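Putative lipase/esterase (PDB 3BXP) probably hydrolyses carboxylic esters as a carboxylesterase or lipase of the alpha/beta-hydrolase superfamily, although its natural substrate is not established. Local coordinates at residues 2-7 against 19-24; 40-45 against 70-75; 10-15 against 83-88. All blocks are in the same frame, centred on the assembly; numbering follows the deposited sequence.

Interaction 1: residues 2-7 against 19-24; sequences MQVEQR and TAYWLD
In the N-terminal beta hairpin, residues 2-7 run antiparallel to strand residues 19-23, with Gln3-Trp22 and Glu5-Ala20 as the hydrogen-bonded pairs. Both pairs are bonded in each direction: Gln3 N reaches Trp22 O at 2.9 Å, and Glu5 N reaches Ala20 O at 2.8 Å. Met2-Leu23, Val4-Tyr21 and Gln6-Thr19 are the non-hydrogen-bonded pairs. CA-H groups of these pairs also approach carbonyl oxygens across the strands, as where Val4 CA lies 3.4 Å from Ala20 O.

On the face carrying Glu5, Ala20 and Trp22, the carboxylate meets the indole at its edge. Trp22 NE1 gives its N-H almost straight to Glu5 OE1 (2.9 Å, 167°), which lies close to the ring plane and accepts through its anti lone pair. With CG anti to the backbone N (chi1 177°) and the chain extended beyond it, Glu5 brings its carboxylate to the NE1 edge of the indole; the two planes stand 61° apart. Ala20 CB sits over one face of the indole, toward its rim. His104 stacks on the same indole and His67 meets it edge-to-face.

This hairpin forms one margin of the central sheet within the chain: strand 2-9 is outermost, while strand 16-23 is hydrogen-bonded on its other side to strand 67-72.

The other face carries Met2, Val4, Tyr21, Gln6 and Thr19. Met2, modelled as selenomethionine, makes a Met-aromatic contact with Tyr21, its SE 3.9 Å from CD1 in an oblique approach. Val4 CG2 meets the same CD1, while Val4 CG1 packs on Thr19 CG2 at 3.7 Å. Nearby, Thr19 OG1 donates to Gln6 OE1, but the 2.5 Å separation is suspiciously short, so its detail is doubtful. A water donates to Thr19 OG1 (2.8 Å) and accepts from Gln6 NE2.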
loop_
_atom_site.group_PDB
_atom_site.type_symbol
_atom_site.label_atom_id
_atom_site.label_comp_id
_atom_site.label_asym_id
_atom_site.label_seq_id
_atom_site.Cartn_x
_atom_site.Cartn_y
_atom_site.Cartn_z
HETATM N N MSE B 2 -4.500 -21.855 -25.725
HETATM C CA MSE B 2 -5.795 -21.569 -25.104
HETATM C C MSE B 2 -6.936 -21.692 -26.130
HETATM O O MSE B 2 -6.714 -21.699 -27.355
HETATM C CB MSE B 2 -5.790 -20.170 -24.507
HETATM C CG MSE B 2 -6.157 -19.097 -25.524
HETATM SE SE MSE B 2 -5.991 -17.358 -24.847
HETATM C CE MSE B 2 -4.247 -17.460 -24.011
ATOM N N GLN B 3 -8.145 -21.896 -25.627
ATOM C CA GLN B 3 -9.350 -21.827 -26.456
ATOM C C GLN B 3 -10.086 -20.575 -26.059
ATOM O O GLN B 3 -10.270 -20.313 -24.883
ATOM C CB GLN B 3 -10.280 -23.034 -26.245
ATOM C CG GLN B 3 -9.749 -24.428 -26.618
ATOM C CD GLN B 3 -10.779 -25.498 -26.241
ATOM O OE1 GLN B 3 -11.973 -25.205 -26.143
ATOM N NE2 GLN B 3 -10.320 -26.716 -25.983
ATOM N N VAL B 4 -10.517 -19.793 -27.036
ATOM C CA VAL B 4 -11.335 -18.613 -26.747
ATOM C C VAL B 4 -12.823 -18.993 -26.939
ATOM O O VAL B 4 -13.179 -19.557 -27.964
ATOM C CB VAL B 4 -10.950 -17.410 -27.672
ATOM C CG1 VAL B 4 -11.789 -16.156 -27.301
ATOM C CG2 VAL B 4 -9.444 -17.130 -27.582
ATOM N N GLU B 5 -13.700 -18.663 -25.973
ATOM C CA GLU B 5 -15.152 -18.925 -26.084
ATOM C C GLU B 5 -15.899 -17.633 -25.812
ATOM O O GLU B 5 -15.810 -17.080 -24.756
ATOM C CB GLU B 5 -15.576 -19.973 -25.050
ATOM C CG GLU B 5 -17.061 -20.244 -25.053
ATOM C CD GLU B 5 -17.463 -21.441 -24.235
ATOM O OE1 GLU B 5 -16.634 -22.046 -23.506
ATOM O OE2 GLU B 5 -18.639 -21.789 -24.324
ATOM N N GLN B 6 -16.676 -17.169 -26.783
ATOM C CA GLN B 6 -17.524 -15.993 -26.607
ATOM C C GLN B 6 -18.926 -16.491 -26.300
ATOM O O GLN B 6 -19.400 -17.439 -26.922
ATOM C CB GLN B 6 -17.630 -15.206 -27.932
ATOM C CG GLN B 6 -16.382 -14.965 -28.683
ATOM C CD GLN B 6 -15.558 -13.941 -28.048
ATOM O OE1 GLN B 6 -15.980 -13.291 -27.082
ATOM N NE2 GLN B 6 -14.361 -13.749 -28.575
ATOM N N ARG B 7 -19.601 -15.884 -25.321
ATOM C CA ARG B 7 -20.987 -16.217 -25.038
ATOM C C ARG B 7 -21.758 -15.009 -24.588
ATOM O O ARG B 7 -21.192 -14.070 -24.019
ATOM C CB ARG B 7 -21.143 -17.231 -23.886
ATOM C CG ARG B 7 -20.502 -18.618 -24.060
ATOM C CD ARG B 7 -21.325 -19.617 -24.892
ATOM N NE ARG B 7 -22.668 -19.874 -24.382
ATOM C CZ ARG B 7 -23.011 -20.918 -23.635
ATOM N NH1 ARG B 7 -22.097 -21.806 -23.280
ATOM N NH2 ARG B 7 -24.271 -21.070 -23.229
ATOM N N THR B 19 -16.290 -13.282 -22.379
ATOM C CA THR B 19 -15.335 -14.082 -23.168
ATOM C C THR B 19 -14.538 -14.920 -22.188
ATOM O O THR B 19 -13.912 -14.391 -21.252
ATOM C CB THR B 19 -14.392 -13.189 -23.984
ATOM O OG1 THR B 19 -15.168 -12.420 -24.904
ATOM C CG2 THR B 19 -13.356 -14.008 -24.784
ATOM N N ALA B 20 -14.511 -16.223 -22.436
ATOM C CA ALA B 20 -13.667 -17.135 -21.665
ATOM C C ALA B 20 -12.414 -17.503 -22.426
ATOM O O ALA B 20 -12.420 -17.748 -23.623
ATOM C CB ALA B 20 -14.410 -18.407 -21.281
ATOM N N TYR B 21 -11.336 -17.463 -21.689
ATOM C CA TYR B 21 -10.038 -17.883 -22.218
ATOM C C TYR B 21 -9.577 -19.081 -21.403
ATOM O O TYR B 21 -9.119 -18.942 -20.262
ATOM C CB TYR B 21 -9.051 -16.751 -22.080
ATOM C CG TYR B 21 -9.461 -15.485 -22.775
ATOM C CD1 TYR B 21 -9.191 -15.289 -24.125
ATOM C CD2 TYR B 21 -10.126 -14.497 -22.088
ATOM C CE1 TYR B 21 -9.554 -14.111 -24.749
ATOM C CE2 TYR B 21 -10.489 -13.300 -22.720
ATOM C CZ TYR B 21 -10.184 -13.133 -24.046
ATOM O OH TYR B 21 -10.544 -11.954 -24.647
ATOM N N TRP B 22 -9.755 -20.253 -22.012
ATOM C CA TRP B 22 -9.488 -21.520 -21.369
ATOM C C TRP B 22 -8.083 -21.942 -21.649
ATOM O O TRP B 22 -7.712 -22.199 -22.786
ATOM C CB TRP B 22 -10.483 -22.594 -21.839
ATOM C CG TRP B 22 -11.890 -22.299 -21.679
ATOM C CD1 TRP B 22 -12.838 -22.200 -22.685
ATOM C CD2 TRP B 22 -12.615 -22.075 -20.440
ATOM N NE1 TRP B 22 -14.067 -21.935 -22.148
ATOM C CE2 TRP B 22 -13.965 -21.826 -20.785
ATOM C CE3 TRP B 22 -12.250 -22.043 -19.093
ATOM C CZ2 TRP B 22 -14.951 -21.581 -19.822
ATOM C CZ3 TRP B 22 -13.222 -21.761 -18.141
ATOM C CH2 TRP B 22 -14.565 -21.572 -18.509
ATOM N N LEU B 23 -7.286 -21.995 -20.599
ATOM C CA LEU B 23 -5.906 -22.507 -20.743
ATOM C C LEU B 23 -5.900 -23.989 -21.088
ATOM O O LEU B 23 -6.577 -24.777 -20.444
ATOM C CB LEU B 23 -5.125 -22.229 -19.448
ATOM C CG LEU B 23 -3.611 -22.396 -19.448
ATOM C CD1 LEU B 23 -2.979 -21.539 -20.510
ATOM C CD2 LEU B 23 -3.089 -22.037 -18.045
ATOM N N ASP B 24 -5.131 -24.364 -22.110
ATOM C CA ASP B 24 -4.915 -25.775 -22.430
ATOM C C ASP B 24 -4.159 -26.530 -21.336
ATOM O O ASP B 24 -3.286 -25.967 -20.588
ATOM C CB ASP B 24 -4.099 -25.973 -23.723
ATOM C CG ASP B 24 -4.844 -25.544 -24.976
ATOM O OD1 ASP B 24 -6.071 -25.416 -24.927
ATOM O OD2 ASP B 24 -4.175 -25.380 -26.020
HETATM O O HOH W 1 -14.038 -10.949 -26.952
#

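Interaction 2: residues 40-45 against 70-75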
loop_
_atom_site.group_PDB
_atom_site.type_symbol
_atom_site.label_atom_id
_atom_site.label_comp_id
_atom_site.label_asym_id
_atom_site.label_seq_id
_atom_site.Cartn_x
_atom_site.Cartn_y
_atom_site.Cartn_z
ATOM N N ILE B 40 -12.474 -11.104 -14.723
ATOM C CA ILE B 40 -12.043 -9.688 -14.858
ATOM C C ILE B 40 -13.261 -8.817 -15.170
ATOM O O ILE B 40 -13.984 -9.052 -16.182
ATOM C CB ILE B 40 -10.948 -9.517 -15.949
ATOM C CG1 ILE B 40 -9.638 -10.218 -15.581
ATOM C CG2 ILE B 40 -10.698 -8.013 -16.189
ATOM C CD1 ILE B 40 -8.683 -10.390 -16.778
ATOM N N CYS B 41 -13.556 -7.890 -14.241
ATOM C CA CYS B 41 -14.564 -6.882 -14.438
ATOM C C CYS B 41 -13.817 -5.615 -14.888
ATOM O O CYS B 41 -13.104 -5.039 -14.113
ATOM C CB CYS B 41 -15.372 -6.638 -13.153
ATOM S SG CYS B 41 -16.402 -8.043 -12.748
ATOM N N PRO B 42 -13.926 -5.242 -16.171
ATOM C CA PRO B 42 -13.142 -4.135 -16.749
ATOM C C PRO B 42 -13.463 -2.747 -16.173
ATOM O O PRO B 42 -14.534 -2.538 -15.520
ATOM C CB PRO B 42 -13.506 -4.166 -18.237
ATOM C CG PRO B 42 -14.127 -5.499 -18.474
ATOM C CD PRO B 42 -14.782 -5.902 -17.196
ATOM N N GLY B 43 -12.602 -1.784 -16.435
ATOM C CA GLY B 43 -12.988 -0.379 -16.161
ATOM C C GLY B 43 -13.950 0.203 -17.166
ATOM O O GLY B 43 -14.577 -0.528 -17.912
ATOM N N GLY B 44 -14.098 1.546 -17.172
ATOM C CA GLY B 44 -14.921 2.175 -18.143
ATOM C C GLY B 44 -16.006 3.096 -17.601
ATOM O O GLY B 44 -16.904 3.509 -18.334
ATOM N N GLY B 45 -15.914 3.386 -16.316
ATOM C CA GLY B 45 -16.758 4.404 -15.662
ATOM C C GLY B 45 -18.250 4.216 -15.809
ATOM O O GLY B 45 -19.041 5.171 -15.696
ATOM N N VAL B 70 -13.561 -12.607 -19.030
ATOM C CA VAL B 70 -13.895 -11.180 -18.954
ATOM C C VAL B 70 -15.386 -11.036 -18.974
ATOM O O VAL B 70 -16.039 -11.632 -19.823
ATOM C CB VAL B 70 -13.228 -10.388 -20.116
ATOM C CG1 VAL B 70 -13.660 -8.900 -20.036
ATOM C CG2 VAL B 70 -11.661 -10.543 -20.058
ATOM N N LEU B 71 -15.902 -10.309 -17.972
ATOM C CA LEU B 71 -17.326 -10.109 -17.692
ATOM C C LEU B 71 -17.697 -8.672 -18.021
ATOM O O LEU B 71 -17.277 -7.757 -17.347
ATOM C CB LEU B 71 -17.646 -10.406 -16.237
ATOM C CG LEU B 71 -19.053 -9.864 -15.831
ATOM C CD1 LEU B 71 -20.216 -10.378 -16.674
ATOM C CD2 LEU B 71 -19.201 -10.158 -14.316
ATOM N N ASN B 72 -18.430 -8.485 -19.112
ATOM C CA ASN B 72 -18.911 -7.186 -19.503
ATOM C C ASN B 72 -20.228 -6.865 -18.808
ATOM O O ASN B 72 -21.253 -7.061 -19.350
ATOM C CB ASN B 72 -19.055 -7.152 -21.025
ATOM C CG ASN B 72 -17.746 -6.782 -21.771
ATOM O OD1 ASN B 72 -16.667 -6.610 -21.200
ATOM N ND2 ASN B 72 -17.883 -6.599 -23.074
ATOM N N TYR B 73 -20.131 -6.400 -17.583
ATOM C CA TYR B 73 -21.274 -6.216 -16.664
ATOM C C TYR B 73 -22.147 -5.042 -17.145
ATOM O O TYR B 73 -21.739 -4.184 -17.939
ATOM C CB TYR B 73 -20.760 -6.041 -15.213
ATOM C CG TYR B 73 -19.785 -4.902 -15.166
ATOM C CD1 TYR B 73 -20.247 -3.600 -15.147
ATOM C CD2 TYR B 73 -18.397 -5.113 -15.209
ATOM C CE1 TYR B 73 -19.374 -2.500 -15.170
ATOM C CE2 TYR B 73 -17.506 -4.020 -15.256
ATOM C CZ TYR B 73 -17.996 -2.727 -15.245
ATOM O OH TYR B 73 -17.113 -1.658 -15.327
ATOM N N GLN B 74 -23.356 -4.993 -16.611
ATOM C CA GLN B 74 -24.316 -3.952 -16.951
ATOM C C GLN B 74 -23.742 -2.547 -16.886
ATOM O O GLN B 74 -23.181 -2.119 -15.862
ATOM C CB GLN B 74 -25.471 -4.047 -15.960
ATOM C CG GLN B 74 -26.639 -3.233 -16.275
ATOM C CD GLN B 74 -27.266 -3.630 -17.571
ATOM O OE1 GLN B 74 -27.661 -4.773 -17.745
ATOM N NE2 GLN B 74 -27.367 -2.689 -18.503
ATOM N N LEU B 75 -24.042 -1.765 -17.917
ATOM C CA LEU B 75 -23.643 -0.356 -17.963
ATOM C C LEU B 75 -24.902 0.509 -17.909
ATOM O O LEU B 75 -26.047 -0.001 -17.931
ATOM C CB LEU B 75 -22.935 -0.049 -19.281
ATOM C CG LEU B 75 -21.692 -0.866 -19.565
ATOM C CD1 LEU B 75 -21.176 -0.565 -20.971
ATOM C CD2 LEU B 75 -20.681 -0.588 -18.430
HETATM O O HOH W 2 -17.560 0.608 -16.854
#
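Two hydrogen bonds cross between residues 40-45 and 70-75. Leu71 N donates to Ile40 O at 2.9 Å in a practically straight line (178°), the parallel-strand bond beside the Ile40-Val70 bridge. Farther along both segments, Tyr73 OH donates to Pro42 O at 2.7 Å; the carbonyl oxygen lies at the edge of the phenol ring, near its plane, while the hydroxyl is tilted 28° from the carbonyl plane. A water donates to Tyr73 OH at 2.8 Å and makes a weak bond to Gly43 O.

Pro42 carries much of the apolar packing: Pro42 CG touches Val70 CG1 at 3.8 Å, and Pro42 CD packs on Tyr73 CE2 at the same distance. With CB directed toward 40-45 and CG set between the backbone N and the carbonyl carbon (chi1 56°), Tyr73 runs past Pro42 in the opposite direction. Cys41 SG packs on Leu71 CD2 at 3.8 Å and also makes an oblique sulfur-aromatic contact with the Tyr73 ring.

A close carbon-to-oxygen approach brings Pro42 CD to 3.1 Å from Leu71 O.

Strand 35-41, helix 54-63 and strand 67-72 form a beta-alpha-beta unit of the alpha/beta-hydrolase fold. The glycine-rich turn at 43-45 follows its first strand, where relatives place their oxyanion-hole loop, and Tyr73 also packs on Ala118, within the presumed nucleophile elbow.

Interaction 3: residues 10-15 against 83-88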
loop_
_atom_site.group_PDB
_atom_site.type_symbol
_atom_site.label_atom_id
_atom_site.label_comp_id
_atom_site.label_asym_id
_atom_site.label_seq_id
_atom_site.Cartn_x
_atom_site.Cartn_y
_atom_site.Cartn_z
ATOM N N ASN B 10 -27.454 -14.749 -19.681
ATOM C CA ASN B 10 -28.645 -13.998 -19.267
ATOM C C ASN B 10 -29.050 -14.405 -17.879
ATOM O O ASN B 10 -29.072 -15.602 -17.530
ATOM C CB ASN B 10 -29.791 -14.212 -20.250
ATOM C CG ASN B 10 -30.976 -13.244 -20.023
ATOM O OD1 ASN B 10 -30.934 -12.364 -19.168
ATOM N ND2 ASN B 10 -32.019 -13.387 -20.840
ATOM N N THR B 11 -29.316 -13.398 -17.071
ATOM C CA THR B 11 -29.868 -13.596 -15.757
ATOM C C THR B 11 -30.646 -12.336 -15.442
ATOM O O THR B 11 -30.289 -11.245 -15.899
ATOM C CB THR B 11 -28.756 -13.866 -14.680
ATOM O OG1 THR B 11 -29.332 -14.464 -13.520
ATOM C CG2 THR B 11 -27.994 -12.573 -14.273
ATOM N N ALA B 12 -31.698 -12.481 -14.656
ATOM C CA ALA B 12 -32.476 -11.326 -14.186
ATOM C C ALA B 12 -32.955 -10.471 -15.356
ATOM O O ALA B 12 -33.233 -9.287 -15.188
ATOM C CB ALA B 12 -31.660 -10.496 -13.200
ATOM N N ALA B 13 -33.083 -11.102 -16.524
ATOM C CA ALA B 13 -33.593 -10.454 -17.732
ATOM C C ALA B 13 -32.676 -9.333 -18.153
ATOM O O ALA B 13 -33.091 -8.386 -18.809
ATOM C CB ALA B 13 -35.045 -9.911 -17.532
ATOM N N HIS B 14 -31.409 -9.439 -17.787
ATOM C CA HIS B 14 -30.397 -8.452 -18.228
ATOM C C HIS B 14 -29.231 -9.221 -18.812
ATOM O O HIS B 14 -28.283 -9.589 -18.096
ATOM C CB HIS B 14 -29.912 -7.603 -17.055
ATOM C CG HIS B 14 -30.889 -6.532 -16.647
ATOM N ND1 HIS B 14 -32.048 -6.810 -15.975
ATOM C CD2 HIS B 14 -30.853 -5.193 -16.816
ATOM C CE1 HIS B 14 -32.730 -5.689 -15.789
ATOM N NE2 HIS B 14 -32.006 -4.680 -16.260
ATOM N N PRO B 15 -29.291 -9.497 -20.123
ATOM C CA PRO B 15 -28.232 -10.245 -20.803
ATOM C C PRO B 15 -26.922 -9.523 -20.766
ATOM O O PRO B 15 -26.902 -8.297 -20.627
ATOM C CB PRO B 15 -28.728 -10.307 -22.245
ATOM C CG PRO B 15 -30.184 -10.181 -22.130
ATOM C CD PRO B 15 -30.431 -9.228 -21.024
ATOM N N TYR B 83 -26.959 -1.513 -11.021
ATOM C CA TYR B 83 -27.311 -2.444 -9.992
ATOM C C TYR B 83 -28.844 -2.521 -9.900
ATOM O O TYR B 83 -29.499 -1.565 -10.304
ATOM C CB TYR B 83 -26.699 -1.955 -8.655
ATOM C CG TYR B 83 -25.179 -1.929 -8.599
ATOM C CD1 TYR B 83 -24.462 -3.112 -8.529
ATOM C CD2 TYR B 83 -24.441 -0.741 -8.633
ATOM C CE1 TYR B 83 -23.071 -3.155 -8.463
ATOM C CE2 TYR B 83 -23.021 -0.765 -8.603
ATOM C CZ TYR B 83 -22.355 -1.964 -8.510
ATOM O OH TYR B 83 -21.006 -1.993 -8.471
ATOM N N PRO B 84 -29.401 -3.633 -9.359
ATOM C CA PRO B 84 -28.578 -4.697 -8.782
ATOM C C PRO B 84 -27.992 -5.627 -9.821
ATOM O O PRO B 84 -27.282 -6.579 -9.513
ATOM C CB PRO B 84 -29.565 -5.447 -7.906
ATOM C CG PRO B 84 -30.824 -5.352 -8.648
ATOM C CD PRO B 84 -30.840 -3.955 -9.265
ATOM N N TRP B 85 -28.250 -5.314 -11.070
ATOM C CA TRP B 85 -27.979 -6.266 -12.164
ATOM C C TRP B 85 -26.546 -6.775 -12.247
ATOM O O TRP B 85 -26.350 -7.974 -12.452
ATOM C CB TRP B 85 -28.404 -5.710 -13.527
ATOM C CG TRP B 85 -29.661 -4.871 -13.407
ATOM C CD1 TRP B 85 -29.758 -3.515 -13.595
ATOM C CD2 TRP B 85 -30.954 -5.304 -12.987
ATOM N NE1 TRP B 85 -31.018 -3.090 -13.304
ATOM C CE2 TRP B 85 -31.777 -4.176 -12.961
ATOM C CE3 TRP B 85 -31.502 -6.555 -12.653
ATOM C CZ2 TRP B 85 -33.116 -4.235 -12.585
ATOM C CZ3 TRP B 85 -32.846 -6.621 -12.304
ATOM C CH2 TRP B 85 -33.640 -5.475 -12.296
ATOM N N ALA B 86 -25.555 -5.894 -12.117
ATOM C CA ALA B 86 -24.159 -6.321 -12.257
ATOM C C ALA B 86 -23.777 -7.403 -11.242
ATOM O O ALA B 86 -22.990 -8.270 -11.574
ATOM C CB ALA B 86 -23.180 -5.122 -12.167
ATOM N N LEU B 87 -24.287 -7.303 -10.026
ATOM C CA LEU B 87 -24.028 -8.278 -8.944
ATOM C C LEU B 87 -24.585 -9.678 -9.303
ATOM O O LEU B 87 -23.900 -10.695 -9.164
ATOM C CB LEU B 87 -24.628 -7.801 -7.613
ATOM C CG LEU B 87 -24.098 -6.521 -7.020
ATOM C CD1 LEU B 87 -24.958 -6.124 -5.828
ATOM C CD2 LEU B 87 -22.628 -6.660 -6.620
ATOM N N GLN B 88 -25.800 -9.689 -9.849
ATOM C CA GLN B 88 -26.485 -10.921 -10.310
ATOM C C GLN B 88 -25.717 -11.549 -11.474
ATOM O O GLN B 88 -25.482 -12.756 -11.505
ATOM C CB GLN B 88 -27.960 -10.617 -10.632
ATOM C CG GLN B 88 -28.721 -10.193 -9.377
ATOM C CD GLN B 88 -30.058 -9.468 -9.563
ATOM O OE1 GLN B 88 -30.389 -8.934 -10.609
ATOM N NE2 GLN B 88 -30.801 -9.391 -8.474
#
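His14 N donates to Thr11 O at 2.8 Å, closing a type I' turn that holds Thr11, Ala12 and His14 against the start of helix 85-99. A second bond within the turn fixes the imidazole: His14 ND1 gives its hydrogen to Ala12 O at 2.9 Å, nearly straight at 168°. The acceptor lies in the imidazole plane, whereas the donor stands above the plane of the carbonyl. With the ring tied in this way, one face is presented to Trp85.

The two rings stack face to face. The imidazole is centred over CD2, at one end of the bond shared by the two indole rings, its centroid 3.6 Å from that of the five-membered ring and the planes within 13° of parallel. His14 CE1, 3.3 Å from Trp85 CD2, reaches over the six-membered ring. On the opposite face of the indole lies Pro84 CD, so the tryptophan is sandwiched between histidine and the proline that follows a cis peptide bond. At the indole edge, NE1 donates to a sulfonate oxygen of a bound HEPES molecule, probably from the crystallisation liquor.

Beside the stack, Ala12 CB touches Trp85 CE3 at 4.0 Å and presses to 3.3 Å from Gln88 OE1. Thr11 CG2 rests on the helix backbone at Gln88 O, 3.7 Å away, while its OG1 is hydrogen-bonded to Tyr144. Gln88 NE2 is bonded to Tyr139 O, but its OE1 is buried without a polar partner in the model.

No hydrogen bond joins the two segments, which meet through ring stacking and van der Waals contact, although His14 O accepts from Gln89 NE2 of the same helix. The bond from ND1 is consistent with a proton at that nitrogen, and the electron-rich indole face would probably favour any positive character on the imidazole.

How the interactions relate
Following the chain from the N terminus, strand 2-9 passes through the turn within 10-15 and comes back as strand 16-23; interaction 1 closes this hairpin. Interaction 2 opens only afterwards, closing the longer excursion from strand 35-41 through helix 54-63 to strand 67-72. Interaction 3 spans farthest, from the hairpin turn to the start of helix 85-99: it crosses interaction 1 and encloses interaction 2. Interactions 1 and 2 meet in the sheet, where Thr19 O and Val70 N lie 2.9 Å apart, a probable hydrogen bond. Gln74, in the 70-75 segment, packs against His14 and Trp85 of interaction 3, and Tyr73 CB meets Ala86 CB, tying hairpin, central strands and helix together.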